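Local coordinates for chitin oligosaccahride binding protein NagB1 (Paenibacillus sp. FPU-7, PDB 7EHP) that binds N,N'-diacetylchitobiose and N,N',N''-triacetylchitotriose as an extracellular solute-binding protein, probably delivering them to an ABC transporter, at residues Q127-D135 / V146-F155. Sequence-based numbering, arbitrary orientation.
Sequences QIFKQLNVD and VAAKAKASGF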
loop_
_atom_site.group_PDB
_atom_site.type_symbol
_atom_site.label_atom_id
_atom_site.label_comp_id
_atom_site.label_asym_id
_atom_site.label_seq_id
_atom_site.Cartn_x
_atom_site.Cartn_y
_atom_site.Cartn_z
ATOM N N GLN A 127 17.588 -18.332 0.616
ATOM C CA GLN A 127 18.035 -19.683 0.949
ATOM C C GLN A 127 17.127 -20.756 0.344
ATOM O O GLN A 127 17.618 -21.836 -0.024
ATOM C CB GLN A 127 18.140 -19.848 2.469
ATOM C CG GLN A 127 18.207 -21.298 2.963
ATOM C CD GLN A 127 19.492 -22.033 2.565
ATOM O OE1 GLN A 127 20.578 -21.443 2.498
ATOM N NE2 GLN A 127 19.365 -23.331 2.294
ATOM N N ILE A 128 15.823 -20.488 0.210
ATOM C CA ILE A 128 14.964 -21.438 -0.491
ATOM C C ILE A 128 15.313 -21.468 -1.974
ATOM O O ILE A 128 15.369 -22.544 -2.589
ATOM C CB ILE A 128 13.476 -21.121 -0.258
ATOM C CG1 ILE A 128 13.082 -21.396 1.194
ATOM C CG2 ILE A 128 12.593 -22.005 -1.127
ATOM C CD1 ILE A 128 11.668 -20.931 1.525
ATOM N N PHE A 129 15.574 -20.299 -2.575
ATOM C CA PHE A 129 15.972 -20.279 -3.982
ATOM C C PHE A 129 17.270 -21.050 -4.201
ATOM O O PHE A 129 17.391 -21.807 -5.174
ATOM C CB PHE A 129 16.121 -18.846 -4.488
ATOM C CG PHE A 129 14.830 -18.217 -4.930
ATOM C CD1 PHE A 129 13.648 -18.448 -4.234
ATOM C CD2 PHE A 129 14.804 -17.365 -6.026
ATOM C CE1 PHE A 129 12.464 -17.855 -4.639
ATOM C CE2 PHE A 129 13.627 -16.773 -6.440
ATOM C CZ PHE A 129 12.453 -17.018 -5.748
ATOM N N LYS A 130 18.239 -20.892 -3.299
ATOM C CA LYS A 130 19.467 -21.687 -3.368
ATOM C C LYS A 130 19.158 -23.178 -3.321
ATOM O O LYS A 130 19.678 -23.967 -4.126
ATOM C CB LYS A 130 20.404 -21.292 -2.221
ATOM C CG LYS A 130 21.711 -22.090 -2.128
ATOM C CD LYS A 130 22.409 -21.878 -0.761
ATOM C CE LYS A 130 23.646 -22.767 -0.578
ATOM N NZ LYS A 130 23.447 -24.128 -1.160
ATOM N N GLN A 131 18.301 -23.579 -2.383
ATOM C CA GLN A 131 17.962 -24.985 -2.232
ATOM C C GLN A 131 17.321 -25.544 -3.500
ATOM O O GLN A 131 17.638 -26.660 -3.929
ATOM C CB GLN A 131 17.042 -25.143 -1.029
ATOM C CG GLN A 131 16.729 -26.558 -0.663
ATOM C CD GLN A 131 15.853 -26.611 0.561
ATOM O OE1 GLN A 131 15.980 -25.771 1.456
ATOM N NE2 GLN A 131 14.964 -27.599 0.620
ATOM N N LEU A 132 16.425 -24.780 -4.116
ATOM C CA LEU A 132 15.775 -25.194 -5.350
ATOM C C LEU A 132 16.658 -25.019 -6.575
ATOM O O LEU A 132 16.269 -25.471 -7.658
ATOM C CB LEU A 132 14.487 -24.393 -5.564
ATOM C CG LEU A 132 13.555 -24.211 -4.374
ATOM C CD1 LEU A 132 12.467 -23.188 -4.702
ATOM C CD2 LEU A 132 12.965 -25.541 -3.996
ATOM N N ASN A 133 17.810 -24.354 -6.434
ATOM C CA ASN A 133 18.730 -24.083 -7.538
ATOM C C ASN A 133 18.033 -23.292 -8.645
ATOM O O ASN A 133 18.010 -23.691 -9.811
ATOM C CB ASN A 133 19.345 -25.382 -8.086
ATOM C CG ASN A 133 20.582 -25.136 -8.936
ATOM O OD1 ASN A 133 20.793 -25.798 -9.955
ATOM N ND2 ASN A 133 21.404 -24.171 -8.524
ATOM N N VAL A 134 17.453 -22.156 -8.253
ATOM C CA VAL A 134 16.814 -21.225 -9.179
ATOM C C VAL A 134 17.341 -19.818 -8.929
ATOM O O VAL A 134 17.613 -19.442 -7.782
ATOM C CB VAL A 134 15.276 -21.247 -9.049
ATOM C CG1 VAL A 134 14.693 -22.550 -9.624
ATOM C CG2 VAL A 134 14.868 -21.050 -7.587
ATOM N N ASP A 135 17.473 -19.040 -10.011
ATOM C CA ASP A 135 17.791 -17.623 -9.955
ATOM C C ASP A 135 16.514 -16.816 -9.772
ATOM O O ASP A 135 15.400 -17.346 -9.801
ATOM C CB ASP A 135 18.491 -17.152 -11.233
ATOM C CG ASP A 135 19.750 -17.923 -11.543
ATOM O OD1 ASP A 135 20.357 -18.499 -10.614
ATOM O OD2 ASP A 135 20.138 -17.933 -12.731
ATOM N N VAL A 146 10.145 -21.523 -11.180
ATOM C CA VAL A 146 10.438 -21.308 -9.763
ATOM C C VAL A 146 9.294 -21.833 -8.907
ATOM O O VAL A 146 9.505 -22.579 -7.944
ATOM C CB VAL A 146 10.697 -19.814 -9.499
ATOM C CG1 VAL A 146 10.663 -19.501 -7.998
ATOM C CG2 VAL A 146 12.016 -19.399 -10.115
ATOM N N ALA A 147 8.060 -21.469 -9.274
ATOM C CA ALA A 147 6.888 -21.862 -8.500
ATOM C C ALA A 147 6.689 -23.374 -8.513
ATOM O O ALA A 147 6.374 -23.977 -7.473
ATOM C CB ALA A 147 5.652 -21.150 -9.055
ATOM N N ALA A 148 6.860 -24.001 -9.686
ATOM C CA ALA A 148 6.730 -25.456 -9.796
ATOM C C ALA A 148 7.773 -26.186 -8.950
ATOM O O ALA A 148 7.451 -27.171 -8.273
ATOM C CB ALA A 148 6.847 -25.882 -11.258
ATOM N N LYS A 149 9.025 -25.720 -8.975
ATOM C CA LYS A 149 10.066 -26.328 -8.145
ATOM C C LYS A 149 9.818 -26.070 -6.667
ATOM O O LYS A 149 9.999 -26.970 -5.836
ATOM C CB LYS A 149 11.442 -25.800 -8.554
ATOM C CG LYS A 149 11.828 -26.149 -9.992
ATOM C CD LYS A 149 13.296 -25.916 -10.279
ATOM C CE LYS A 149 13.655 -26.484 -11.651
ATOM N NZ LYS A 149 14.731 -25.696 -12.307
ATOM N N ALA A 150 9.412 -24.847 -6.315
ATOM C CA ALA A 150 9.108 -24.556 -4.918
ATOM C C ALA A 150 8.042 -25.507 -4.401
ATOM O O ALA A 150 8.193 -26.111 -3.330
ATOM C CB ALA A 150 8.656 -23.098 -4.761
ATOM N N LYS A 151 6.953 -25.654 -5.161
ATOM C CA LYS A 151 5.858 -26.520 -4.738
ATOM C C LYS A 151 6.301 -27.975 -4.682
ATOM O O LYS A 151 5.919 -28.716 -3.766
ATOM C CB LYS A 151 4.679 -26.358 -5.690
ATOM C CG LYS A 151 3.333 -26.697 -5.089
ATOM C CD LYS A 151 2.229 -26.302 -6.064
ATOM C CE LYS A 151 0.879 -26.752 -5.574
ATOM N NZ LYS A 151 0.605 -26.196 -4.211
ATOM N N ALA A 152 7.093 -28.407 -5.662
ATOM C CA ALA A 152 7.560 -29.789 -5.667
ATOM C C ALA A 152 8.328 -30.108 -4.393
ATOM O O ALA A 152 8.210 -31.218 -3.860
ATOM C CB ALA A 152 8.418 -30.045 -6.903
ATOM N N SER A 153 9.050 -29.128 -3.847
ATOM C CA SER A 153 9.870 -29.334 -2.659
ATOM C C SER A 153 9.109 -29.125 -1.357
ATOM O O SER A 153 9.728 -29.144 -0.286
ATOM C CB SER A 153 11.083 -28.410 -2.696
ATOM O OG SER A 153 11.780 -28.548 -3.918
ATOM N N GLY A 154 7.794 -28.923 -1.416
ATOM C CA GLY A 154 7.010 -28.682 -0.219
ATOM C C GLY A 154 6.905 -27.235 0.221
ATOM O O GLY A 154 6.380 -26.976 1.306
ATOM N N PHE A 155 7.369 -26.287 -0.581
ATOM C CA PHE A 155 7.210 -24.872 -0.264
ATOM C C PHE A 155 5.943 -24.327 -0.905
ATOM O O PHE A 155 5.565 -24.739 -2.002
ATOM C CB PHE A 155 8.423 -24.079 -0.742
ATOM C CG PHE A 155 9.692 -24.459 -0.039
ATOM C CD1 PHE A 155 9.933 -24.031 1.255
ATOM C CD2 PHE A 155 10.621 -25.275 -0.653
ATOM C CE1 PHE A 155 11.096 -24.390 1.917
ATOM C CE2 PHE A 155 11.787 -25.639 0.005
ATOM C CZ PHE A 155 12.026 -25.193 1.288
HETATM O O HOH W 1 16.642 -25.962 -10.473
#
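The ring of F155 packs against I128 as the helices of 127-132 and 146-152 meet nearly at right angles (88°), a worked example of apolar packing between two helices, each closed by a Schellman motif. I128 CG2, set anti to the backbone N, is put over the ring centre in a CH-pi contact, 3.8 Å from the centroid and 7° off the normal, while CD1 reaches F155 CE1. At the ring's edge, near its plane, lies Q131 NE2.

L132 fills the middle. From CB, which approaches K149 CB at 4.5 Å, the chain forks at CG: CD1 settles on A150, 3.6 Å from A150 CA, and CD2 meets S153 OG and S153 CB. L132 CD2 also lies 4.1 Å from F155 CD2. V146 divides its methyls between F129 CZ and V134 CB. With F155 cut back to an alanine, I128 would probably lose its aromatic partner and a gap would open beside L132.

Strand 237-243 packs against both helices, A238 touching I128 and A150, M239 touching F129 and V146. No direct hydrogen bond joins the segments; one water links N133 O to K149 NZ, itself salt-bridged to D145, so cohesion rests chiefly on apolar fit, with polar bridging at the margin.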